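MW1564 protein (Staphylococcus aureus, PDB 3NTV) probably transfers a methyl group from S-adenosylmethionine to a hydroxyl of its substrate, as a putative caffeoyl-CoA O-methyltransferase with a Rossmann-like fold. Local coordinates at residues L62-I67 / M87-I92; N71-L76 / S93-V98; T99-N104 / G129-Q134. All blocks are in the same frame, centred on the assembly; numbering follows the deposited sequence. Where two conformers were deposited one is given.

Interaction 1: residues L62-I67 / M87-I92; sequences LIKQLI and MQFASI
Ile63 and Ile67, one turn apart on helix 57-70, both press on the ring of Phe89 from helix 84-90 and form the apolar part of the contact. Ile63 brings its CG2 branch, which lies 3.5 Å from Phe89 CE1 and almost as near to CZ. Ile67 uses the other branch: its CD1 comes to 3.5 Å from Phe89 CD1, the two side chains crossing at about a right angle. The CG2 methyl of Ile67, anti to the backbone N, is left for Ile92, whose CD1 it meets at 3.7 Å. Lys64 adds its aliphatic stem to the same patch. Its CG sits at the edge of the Phe89 ring, near the ring plane, and its CE packs 3.7 Å from Ile92 CG1.

The polar part lies at the end of that stem. A bend at chi3 (74°) turns the chain so that NZ donates to Gln88 OE1 at 3.1 Å, reaching the carbonyl from a position tilted 33° from its plane. OE1 is shared with Ser38 OG, its stronger partner. A water accepts from Lys64 NZ at 2.8 Å and donates to Ser91 OG, while that hydroxyl gives its own proton to Gln88 O at 2.7 Å. The ammonium group is thus tied to Gln88 directly and to Ser91 through water.

Beneath the apolar patch, Ile67 and Phe89 rest on Ile75 of strand 74-78, and Ile63 and Ile67 reach Met145 of strand 143-149, so the two helices pack together on one face of the central sheet.

Interaction 2: residues N71-L76 / S93-V98; sequences NVKNIL and SDDIHV
Asp95 OD1 is gripped by two groups: Ser93 OG donates to it at 2.6 Å from above the carboxylate plane, and Lys73 NZ reaches it more weakly. The same NZ meets Asp95 OD2 on its syn side at 2.9 Å, completing a salt bridge. Ser93 thereby braces the acid within the type I turn 93-96.

Backbone bonds come next. Lys73 O accepts from His97 N at 2.8 Å, the shortest backbone bond between the two segments, and also receives a CA-H...O contact from Ile96 CA at 3.3 Å. Further along, Ile75 N donates to His97 O at 2.9 Å. Both bonds are nearly straight (174° and 163° at the hydrogen), as expected where parallel strands 74-78 and 97-102 of the beta-alpha-beta unit start side by side.

On one face, Asn74 OD1 lies 3.5 Å from His97 CB, the amide and ring planes almost perpendicular; Asn74 ND2 bonds to Val142 O and His97 NE2 to Thr99. On the other, Ile75 CD1 touches Ile96 CG2 at 3.9 Å and lies beside Val98 CG2.

The carboxylate, with a lysine and a serine hydroxyl as donors, is therefore probably kept ionised, and the turn is held to the residue that leads into strand 74-78 by charge as well as backbone bonds.

Interaction 3: residues T99-N104 / G129-Q134; sequences TTIERN and GNALEQ
Gly129 N donates to Glu102 O at 2.9 Å, joining the C-terminal end of strand 97-102 to the loop that follows the neighbouring parallel strand 124-128 in the Rossmann-like methyltransferase fold. The bond is straight at the hydrogen (169°), but the donor stands above the carbonyl plane. Gly129 has phi 145° and psi 178°, angles that would jam a CB against the preceding carbonyl oxygen; such a CB would also strike Gln134 NE2. Beside this bond, Arg103 CB makes a van der Waals contact with Gly129 O at 3.3 Å.

The apolar contacts centre on Ile101. Its CG2 methyl, set anti to the backbone N, touches Gln134 CG at 3.6 Å and Ala131 CB at 3.9 Å, while CD1 reaches Gln134 CB. Ile127 of strand 124-128 and Tyr162 of helix 155-162 pack on the same isoleucine.

Polar side chains fix both segments from within. Glu102 OE2 accepts from Asn104 N on its anti side, while OE1 takes Thr80 N; Asn104 then serves as N-cap of helix 105-117. In the other segment Asn130 OD1 closes an Asx turn by accepting from Leu132 N at 2.9 Å, in the carbonyl plane. Asn130 O is gripped from opposite faces by Glu133 N and by Gln134 NE2, the amide whose OE1 bonds to Asn137.

A water links the ends of Arg103 and Asn130, which run side by side with their flat groups nearly perpendicular. It lies in plane at the guanidinium edge, accepting from Arg103 NH1 and from Asn130 ND2 at 2.9 Å each.

Interactions 2 and 3 follow strand 97-102 from its start to its C-terminal end, while interaction 1 packs helices over the start of the neighbouring strand 74-78. Interactions 1 and 2, with centres 9 Å apart, share a core: Ile75 CD1 lies 3.7 Å from Phe89 CB, and Ile67 CG2 is 3.8 Å from Ile96 CD1. The centre of interaction 3 is about 19 Å from that of interaction 2, and Ile75 O probably accepts from Thr99 N (2.9 Å) where they meet. Interactions 1 and 3 do not touch; their nearest atoms are about 7 Å apart. In class I methyltransferases S-adenosylmethionine binds at the C-terminal strand ends, so interaction 3 probably lies nearest the cofactor site.

Interaction 1: residues L62-I67 / M87-I92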
loop_
_atom_site.group_PDB
_atom_site.type_symbol
_atom_site.label_atom_id
_atom_site.label_comp_id
_atom_site.label_asym_id
_atom_site.label_seq_id
_atom_site.Cartn_x
_atom_site.Cartn_y
_atom_site.Cartn_z
ATOM N N LEU A 62 4.439 4.996 1.539
ATOM C CA LEU A 62 4.121 3.739 0.884
ATOM C C LEU A 62 4.940 3.598 -0.411
ATOM O O LEU A 62 5.511 2.531 -0.658
ATOM C CB LEU A 62 2.619 3.635 0.551
ATOM C CG LEU A 62 2.219 2.431 -0.340
ATOM C CD1 LEU A 62 2.555 1.075 0.335
ATOM C CD2 LEU A 62 0.713 2.452 -0.591
ATOM N N ILE A 63 5.005 4.670 -1.219
ATOM C CA ILE A 63 5.750 4.624 -2.501
ATOM C C ILE A 63 7.239 4.365 -2.236
ATOM O O ILE A 63 7.857 3.573 -2.942
ATOM C CB ILE A 63 5.519 5.901 -3.337
ATOM C CG1 ILE A 63 4.019 6.040 -3.747
ATOM C CG2 ILE A 63 6.391 5.847 -4.604
ATOM C CD1 ILE A 63 3.677 7.472 -4.259
ATOM N N LYS A 64 7.803 4.990 -1.177
ATOM C CA LYS A 64 9.198 4.769 -0.789
ATOM C C LYS A 64 9.393 3.272 -0.463
ATOM O O LYS A 64 10.405 2.700 -0.835
ATOM C CB LYS A 64 9.559 5.651 0.405
ATOM C CG LYS A 64 9.595 7.135 0.017
ATOM C CD LYS A 64 10.049 8.031 1.155
ATOM C CE LYS A 64 11.532 7.970 1.448
ATOM N NZ LYS A 64 11.874 8.962 2.516
ATOM N N GLN A 65 8.407 2.634 0.216
ATOM C CA GLN A 65 8.474 1.217 0.543
ATOM C C GLN A 65 8.441 0.366 -0.743
ATOM O O GLN A 65 9.154 -0.621 -0.844
ATOM C CB GLN A 65 7.322 0.847 1.503
ATOM C CG GLN A 65 7.537 -0.453 2.251
ATOM C CD GLN A 65 8.290 -0.289 3.559
ATOM O OE1 GLN A 65 7.797 -0.644 4.629
ATOM N NE2 GLN A 65 9.514 0.213 3.511
ATOM N N LEU A 66 7.624 0.776 -1.733
ATOM C CA LEU A 66 7.526 0.056 -3.013
ATOM C C LEU A 66 8.864 0.147 -3.755
ATOM O O LEU A 66 9.294 -0.832 -4.350
ATOM C CB LEU A 66 6.388 0.644 -3.872
ATOM C CG LEU A 66 4.971 0.532 -3.280
ATOM C CD1 LEU A 66 3.941 1.205 -4.172
ATOM C CD2 LEU A 66 4.595 -0.882 -3.054
ATOM N N ILE A 67 9.535 1.311 -3.690
ATOM C CA ILE A 67 10.846 1.511 -4.308
ATOM C C ILE A 67 11.849 0.522 -3.673
ATOM O O ILE A 67 12.578 -0.162 -4.383
ATOM C CB ILE A 67 11.283 2.994 -4.147
ATOM C CG1 ILE A 67 10.519 3.883 -5.131
ATOM C CG2 ILE A 67 12.818 3.170 -4.327
ATOM C CD1 ILE A 67 10.518 5.372 -4.745
HETATM N N MSE A 87 12.994 14.432 -4.606
HETATM C CA MSE A 87 14.080 14.368 -3.623
HETATM C C MSE A 87 13.850 13.279 -2.586
HETATM O O MSE A 87 14.790 12.587 -2.219
HETATM C CB MSE A 87 14.291 15.717 -2.957
HETATM C CG MSE A 87 14.752 16.771 -3.949
HETATM SE SE MSE A 87 15.112 18.480 -3.086
HETATM C CE MSE A 87 13.354 18.885 -2.552
ATOM N N GLN A 88 12.580 13.058 -2.176
ATOM C CA GLN A 88 12.279 11.988 -1.230
ATOM C C GLN A 88 12.650 10.630 -1.829
ATOM O O GLN A 88 13.259 9.812 -1.155
ATOM C CB GLN A 88 10.799 12.039 -0.798
ATOM C CG GLN A 88 10.502 13.186 0.172
ATOM C CD GLN A 88 10.902 12.887 1.604
ATOM O OE1 GLN A 88 11.639 11.955 1.882
ATOM N NE2 GLN A 88 10.401 13.665 2.554
ATOM N N PHE A 89 12.356 10.419 -3.119
ATOM C CA PHE A 89 12.714 9.149 -3.765
ATOM C C PHE A 89 14.235 9.030 -3.920
ATOM O O PHE A 89 14.791 7.968 -3.643
ATOM C CB PHE A 89 12.044 9.017 -5.144
ATOM C CG PHE A 89 10.527 9.100 -5.164
ATOM C CD1 PHE A 89 9.775 8.697 -4.068
ATOM C CD2 PHE A 89 9.855 9.536 -6.300
ATOM C CE1 PHE A 89 8.373 8.735 -4.104
ATOM C CE2 PHE A 89 8.458 9.588 -6.325
ATOM C CZ PHE A 89 7.735 9.191 -5.224
ATOM N N ALA A 90 14.901 10.111 -4.373
ATOM C CA ALA A 90 16.354 10.094 -4.561
ATOM C C ALA A 90 17.089 9.888 -3.232
ATOM O O ALA A 90 18.169 9.293 -3.222
ATOM C CB ALA A 90 16.812 11.391 -5.209
ATOM N N SER A 91 16.469 10.326 -2.103
ATOM C CA SER A 91 17.085 10.180 -0.778
ATOM C C SER A 91 17.231 8.744 -0.319
ATOM O O SER A 91 17.998 8.470 0.614
ATOM C CB SER A 91 16.356 11.026 0.266
ATOM O OG SER A 91 15.148 10.389 0.660
ATOM N N ILE A 92 16.463 7.810 -0.928
ATOM C CA ILE A 92 16.513 6.407 -0.528
ATOM C C ILE A 92 17.868 5.724 -0.804
ATOM O O ILE A 92 18.362 4.929 0.020
ATOM C CB ILE A 92 15.327 5.624 -1.153
ATOM C CG1 ILE A 92 13.986 6.206 -0.708
ATOM C CG2 ILE A 92 15.433 4.097 -0.862
ATOM C CD1 ILE A 92 12.784 5.711 -1.619
HETATM O O HOH W 1 14.633 8.440 2.709
#

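Interaction 2: residues N71-L76 / S93-V98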
loop_
_atom_site.group_PDB
_atom_site.type_symbol
_atom_site.label_atom_id
_atom_site.label_comp_id
_atom_site.label_asym_id
_atom_site.label_seq_id
_atom_site.Cartn_x
_atom_site.Cartn_y
_atom_site.Cartn_z
ATOM N N ASN A 71 13.463 -2.670 -5.703
ATOM C CA ASN A 71 14.824 -2.219 -6.037
ATOM C C ASN A 71 14.750 -1.237 -7.202
ATOM O O ASN A 71 15.512 -1.331 -8.175
ATOM C CB ASN A 71 15.763 -3.407 -6.332
ATOM C CG ASN A 71 16.063 -4.231 -5.107
ATOM O OD1 ASN A 71 16.745 -3.785 -4.180
ATOM N ND2 ASN A 71 15.554 -5.448 -5.076
ATOM N N VAL A 72 13.788 -0.304 -7.113
ATOM C CA VAL A 72 13.593 0.699 -8.148
ATOM C C VAL A 72 14.808 1.595 -8.233
ATOM O O VAL A 72 15.290 2.098 -7.220
ATOM C CB VAL A 72 12.299 1.501 -7.837
ATOM C CG1 VAL A 72 12.201 2.781 -8.669
ATOM C CG2 VAL A 72 11.071 0.629 -8.055
ATOM N N LYS A 73 15.306 1.794 -9.468
ATOM C CA LYS A 73 16.457 2.643 -9.702
ATOM C C LYS A 73 16.091 3.857 -10.549
ATOM O O LYS A 73 16.594 4.935 -10.276
ATOM C CB LYS A 73 17.602 1.855 -10.387
ATOM C CG LYS A 73 18.150 0.669 -9.553
ATOM C CD LYS A 73 18.616 1.074 -8.171
ATOM C CE LYS A 73 19.087 -0.137 -7.392
ATOM N NZ LYS A 73 19.386 0.211 -5.978
ATOM N N ASN A 74 15.264 3.678 -11.597
ATOM C CA ASN A 74 14.933 4.775 -12.512
ATOM C C ASN A 74 13.474 5.094 -12.408
ATOM O O ASN A 74 12.626 4.238 -12.679
ATOM C CB ASN A 74 15.270 4.374 -13.960
ATOM C CG ASN A 74 16.746 4.305 -14.276
ATOM O OD1 ASN A 74 17.587 4.981 -13.670
ATOM N ND2 ASN A 74 17.069 3.599 -15.347
ATOM N N ILE A 75 13.169 6.348 -12.031
ATOM C CA ILE A 75 11.785 6.799 -11.861
ATOM C C ILE A 75 11.462 7.905 -12.852
ATOM O O ILE A 75 12.268 8.817 -13.032
ATOM C CB ILE A 75 11.554 7.292 -10.404
ATOM C CG1 ILE A 75 11.858 6.163 -9.394
ATOM C CG2 ILE A 75 10.140 7.831 -10.179
ATOM C CD1 ILE A 75 12.106 6.663 -7.978
ATOM N N LEU A 76 10.239 7.879 -13.401
ATOM C CA LEU A 76 9.739 8.962 -14.258
ATOM C C LEU A 76 8.517 9.526 -13.566
ATOM O O LEU A 76 7.585 8.775 -13.270
ATOM C CB LEU A 76 9.362 8.436 -15.662
ATOM C CG LEU A 76 8.710 9.469 -16.615
ATOM C CD1 LEU A 76 9.665 10.599 -16.934
ATOM C CD2 LEU A 76 8.293 8.781 -17.923
ATOM N N SER A 93 18.463 6.018 -1.971
ATOM C CA SER A 93 19.708 5.397 -2.382
ATOM C C SER A 93 20.433 6.307 -3.366
ATOM O O SER A 93 19.783 6.976 -4.175
ATOM C CB SER A 93 19.405 4.052 -3.045
ATOM O OG SER A 93 20.576 3.288 -3.276
ATOM N N ASP A 94 21.777 6.343 -3.301
ATOM C CA ASP A 94 22.543 7.202 -4.232
ATOM C C ASP A 94 22.458 6.733 -5.675
ATOM O O ASP A 94 22.799 7.496 -6.573
ATOM C CB ASP A 94 24.031 7.294 -3.824
ATOM C CG ASP A 94 24.308 7.906 -2.463
ATOM O OD1 ASP A 94 23.481 8.727 -1.996
ATOM O OD2 ASP A 94 25.373 7.598 -1.881
ATOM N N ASP A 95 22.025 5.501 -5.914
ATOM C CA ASP A 95 21.897 5.005 -7.289
ATOM C C ASP A 95 20.507 5.246 -7.913
ATOM O O ASP A 95 20.239 4.790 -9.034
ATOM C CB ASP A 95 22.326 3.535 -7.402
ATOM C CG ASP A 95 21.580 2.555 -6.532
ATOM O OD1 ASP A 95 20.597 2.965 -5.879
ATOM O OD2 ASP A 95 21.961 1.363 -6.525
ATOM N N ILE A 96 19.631 5.965 -7.199
ATOM C CA ILE A 96 18.299 6.259 -7.759
ATOM C C ILE A 96 18.376 7.477 -8.643
ATOM O O ILE A 96 19.006 8.471 -8.287
ATOM C CB ILE A 96 17.219 6.408 -6.661
ATOM C CG1 ILE A 96 16.883 5.008 -6.107
ATOM C CG2 ILE A 96 15.917 7.109 -7.184
ATOM C CD1 ILE A 96 16.117 5.016 -4.806
ATOM N N HIS A 97 17.716 7.398 -9.786
ATOM C CA HIS A 97 17.594 8.497 -10.729
ATOM C C HIS A 97 16.126 8.863 -10.836
ATOM O O HIS A 97 15.299 7.981 -11.024
ATOM C CB HIS A 97 18.106 8.079 -12.136
ATOM C CG HIS A 97 17.655 9.038 -13.205
ATOM N ND1 HIS A 97 18.328 10.225 -13.428
ATOM C CD2 HIS A 97 16.521 9.030 -13.954
ATOM C CE1 HIS A 97 17.619 10.877 -14.341
ATOM N NE2 HIS A 97 16.510 10.201 -14.672
ATOM N N VAL A 98 15.809 10.163 -10.864
ATOM C CA VAL A 98 14.433 10.595 -11.078
ATOM C C VAL A 98 14.421 11.600 -12.237
ATOM O O VAL A 98 15.170 12.587 -12.207
ATOM C CB VAL A 98 13.808 11.253 -9.816
ATOM C CG1 VAL A 98 12.340 11.639 -10.075
ATOM C CG2 VAL A 98 13.919 10.335 -8.593
HETATM O O HOH W 2 19.588 4.808 -11.694
#

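Interaction 3: residues T99-N104 / G129-Q134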
loop_
_atom_site.group_PDB
_atom_site.type_symbol
_atom_site.label_atom_id
_atom_site.label_comp_id
_atom_site.label_asym_id
_atom_site.label_seq_id
_atom_site.Cartn_x
_atom_site.Cartn_y
_atom_site.Cartn_z
ATOM N N THR A 99 13.568 11.348 -13.235
ATOM C CA THR A 99 13.289 12.295 -14.302
ATOM C C THR A 99 11.894 12.851 -13.973
ATOM O O THR A 99 10.942 12.068 -13.804
ATOM C CB THR A 99 13.334 11.649 -15.690
ATOM O OG1 THR A 99 14.701 11.376 -16.008
ATOM C CG2 THR A 99 12.815 12.601 -16.780
ATOM N N THR A 100 11.792 14.192 -13.860
ATOM C CA THR A 100 10.519 14.855 -13.558
ATOM C C THR A 100 10.159 15.843 -14.658
ATOM O O THR A 100 10.950 16.738 -14.963
ATOM C CB THR A 100 10.560 15.550 -12.176
ATOM O OG1 THR A 100 11.076 14.662 -11.197
ATOM C CG2 THR A 100 9.189 16.002 -11.716
ATOM N N ILE A 101 8.964 15.680 -15.246
ATOM C CA ILE A 101 8.474 16.582 -16.297
ATOM C C ILE A 101 7.570 17.599 -15.632
ATOM O O ILE A 101 6.633 17.215 -14.915
ATOM C CB ILE A 101 7.733 15.815 -17.423
ATOM C CG1 ILE A 101 8.619 14.700 -18.044
ATOM C CG2 ILE A 101 7.150 16.790 -18.497
ATOM C CD1 ILE A 101 7.843 13.697 -18.982
ATOM N N GLU A 102 7.789 18.885 -15.925
ATOM C CA GLU A 102 6.952 19.939 -15.383
ATOM C C GLU A 102 6.869 21.101 -16.357
ATOM O O GLU A 102 7.884 21.530 -16.906
ATOM C CB GLU A 102 7.441 20.395 -13.991
ATOM C CG GLU A 102 6.526 21.412 -13.292
ATOM C CD GLU A 102 5.030 21.136 -13.276
ATOM O OE1 GLU A 102 4.626 20.019 -12.875
ATOM O OE2 GLU A 102 4.258 22.039 -13.672
ATOM N N ARG A 103 5.644 21.608 -16.575
ATOM C CA ARG A 103 5.468 22.731 -17.495
ATOM C C ARG A 103 5.376 24.092 -16.814
ATOM O O ARG A 103 5.653 25.104 -17.468
ATOM C CB ARG A 103 4.263 22.504 -18.421
ATOM C CG ARG A 103 2.897 22.526 -17.742
ATOM C CD ARG A 103 1.819 22.676 -18.791
ATOM N NE ARG A 103 0.517 22.967 -18.197
ATOM C CZ ARG A 103 -0.536 23.403 -18.882
ATOM N NH1 ARG A 103 -0.446 23.609 -20.193
ATOM N NH2 ARG A 103 -1.683 23.642 -18.265
ATOM N N ASN A 104 4.933 24.140 -15.544
ATOM C CA ASN A 104 4.746 25.414 -14.838
ATOM C C ASN A 104 6.064 26.045 -14.419
ATOM O O ASN A 104 6.797 25.473 -13.610
ATOM C CB ASN A 104 3.771 25.247 -13.664
ATOM C CG ASN A 104 3.413 26.523 -12.943
ATOM O OD1 ASN A 104 4.226 27.113 -12.231
ATOM N ND2 ASN A 104 2.165 26.937 -13.056
ATOM N N GLY A 129 8.559 21.572 -19.754
ATOM C CA GLY A 129 7.627 21.586 -20.867
ATOM C C GLY A 129 6.379 20.775 -20.636
ATOM O O GLY A 129 6.210 20.125 -19.596
ATOM N N ASN A 130 5.494 20.816 -21.627
ATOM C CA ASN A 130 4.235 20.104 -21.592
ATOM C C ASN A 130 4.476 18.593 -21.778
ATOM O O ASN A 130 5.167 18.187 -22.713
ATOM C CB ASN A 130 3.345 20.652 -22.688
ATOM C CG ASN A 130 1.953 20.161 -22.576
ATOM O OD1 ASN A 130 1.681 18.970 -22.717
ATOM N ND2 ASN A 130 1.054 21.064 -22.293
ATOM N N ALA A 131 3.924 17.768 -20.868
ATOM C CA ALA A 131 4.134 16.321 -20.898
ATOM C C ALA A 131 3.591 15.610 -22.122
ATOM O O ALA A 131 3.967 14.472 -22.383
ATOM C CB ALA A 131 3.638 15.671 -19.611
ATOM N N LEU A 132 2.758 16.289 -22.940
ATOM C CA LEU A 132 2.338 15.652 -24.176
ATOM C C LEU A 132 3.510 15.506 -25.159
ATOM O O LEU A 132 3.467 14.628 -26.031
ATOM C CB LEU A 132 1.226 16.489 -24.840
ATOM C CG LEU A 132 -0.163 16.372 -24.200
ATOM C CD1 LEU A 132 -1.140 17.383 -24.824
ATOM C CD2 LEU A 132 -0.721 14.968 -24.366
ATOM N N GLU A 133 4.548 16.355 -25.028
ATOM C CA GLU A 133 5.642 16.405 -26.017
ATOM C C GLU A 133 7.037 16.054 -25.539
ATOM O O GLU A 133 8.014 16.386 -26.233
ATOM C CB GLU A 133 5.703 17.802 -26.633
ATOM C CG GLU A 133 4.373 18.343 -27.102
ATOM C CD GLU A 133 4.464 19.718 -27.736
ATOM O OE1 GLU A 133 5.119 20.619 -27.164
ATOM O OE2 GLU A 133 3.852 19.894 -28.810
ATOM N N GLN A 134 7.163 15.403 -24.365
ATOM C CA GLN A 134 8.501 15.126 -23.838
ATOM C C GLN A 134 9.073 13.737 -24.062
ATOM O O GLN A 134 10.166 13.466 -23.565
ATOM C CB GLN A 134 8.601 15.509 -22.343
ATOM C CG GLN A 134 8.162 16.930 -21.996
ATOM C CD GLN A 134 8.798 17.993 -22.853
ATOM O OE1 GLN A 134 10.005 17.951 -23.152
ATOM N NE2 GLN A 134 7.986 18.969 -23.275
HETATM O O HOH W 3 1.748 23.888 -22.034
#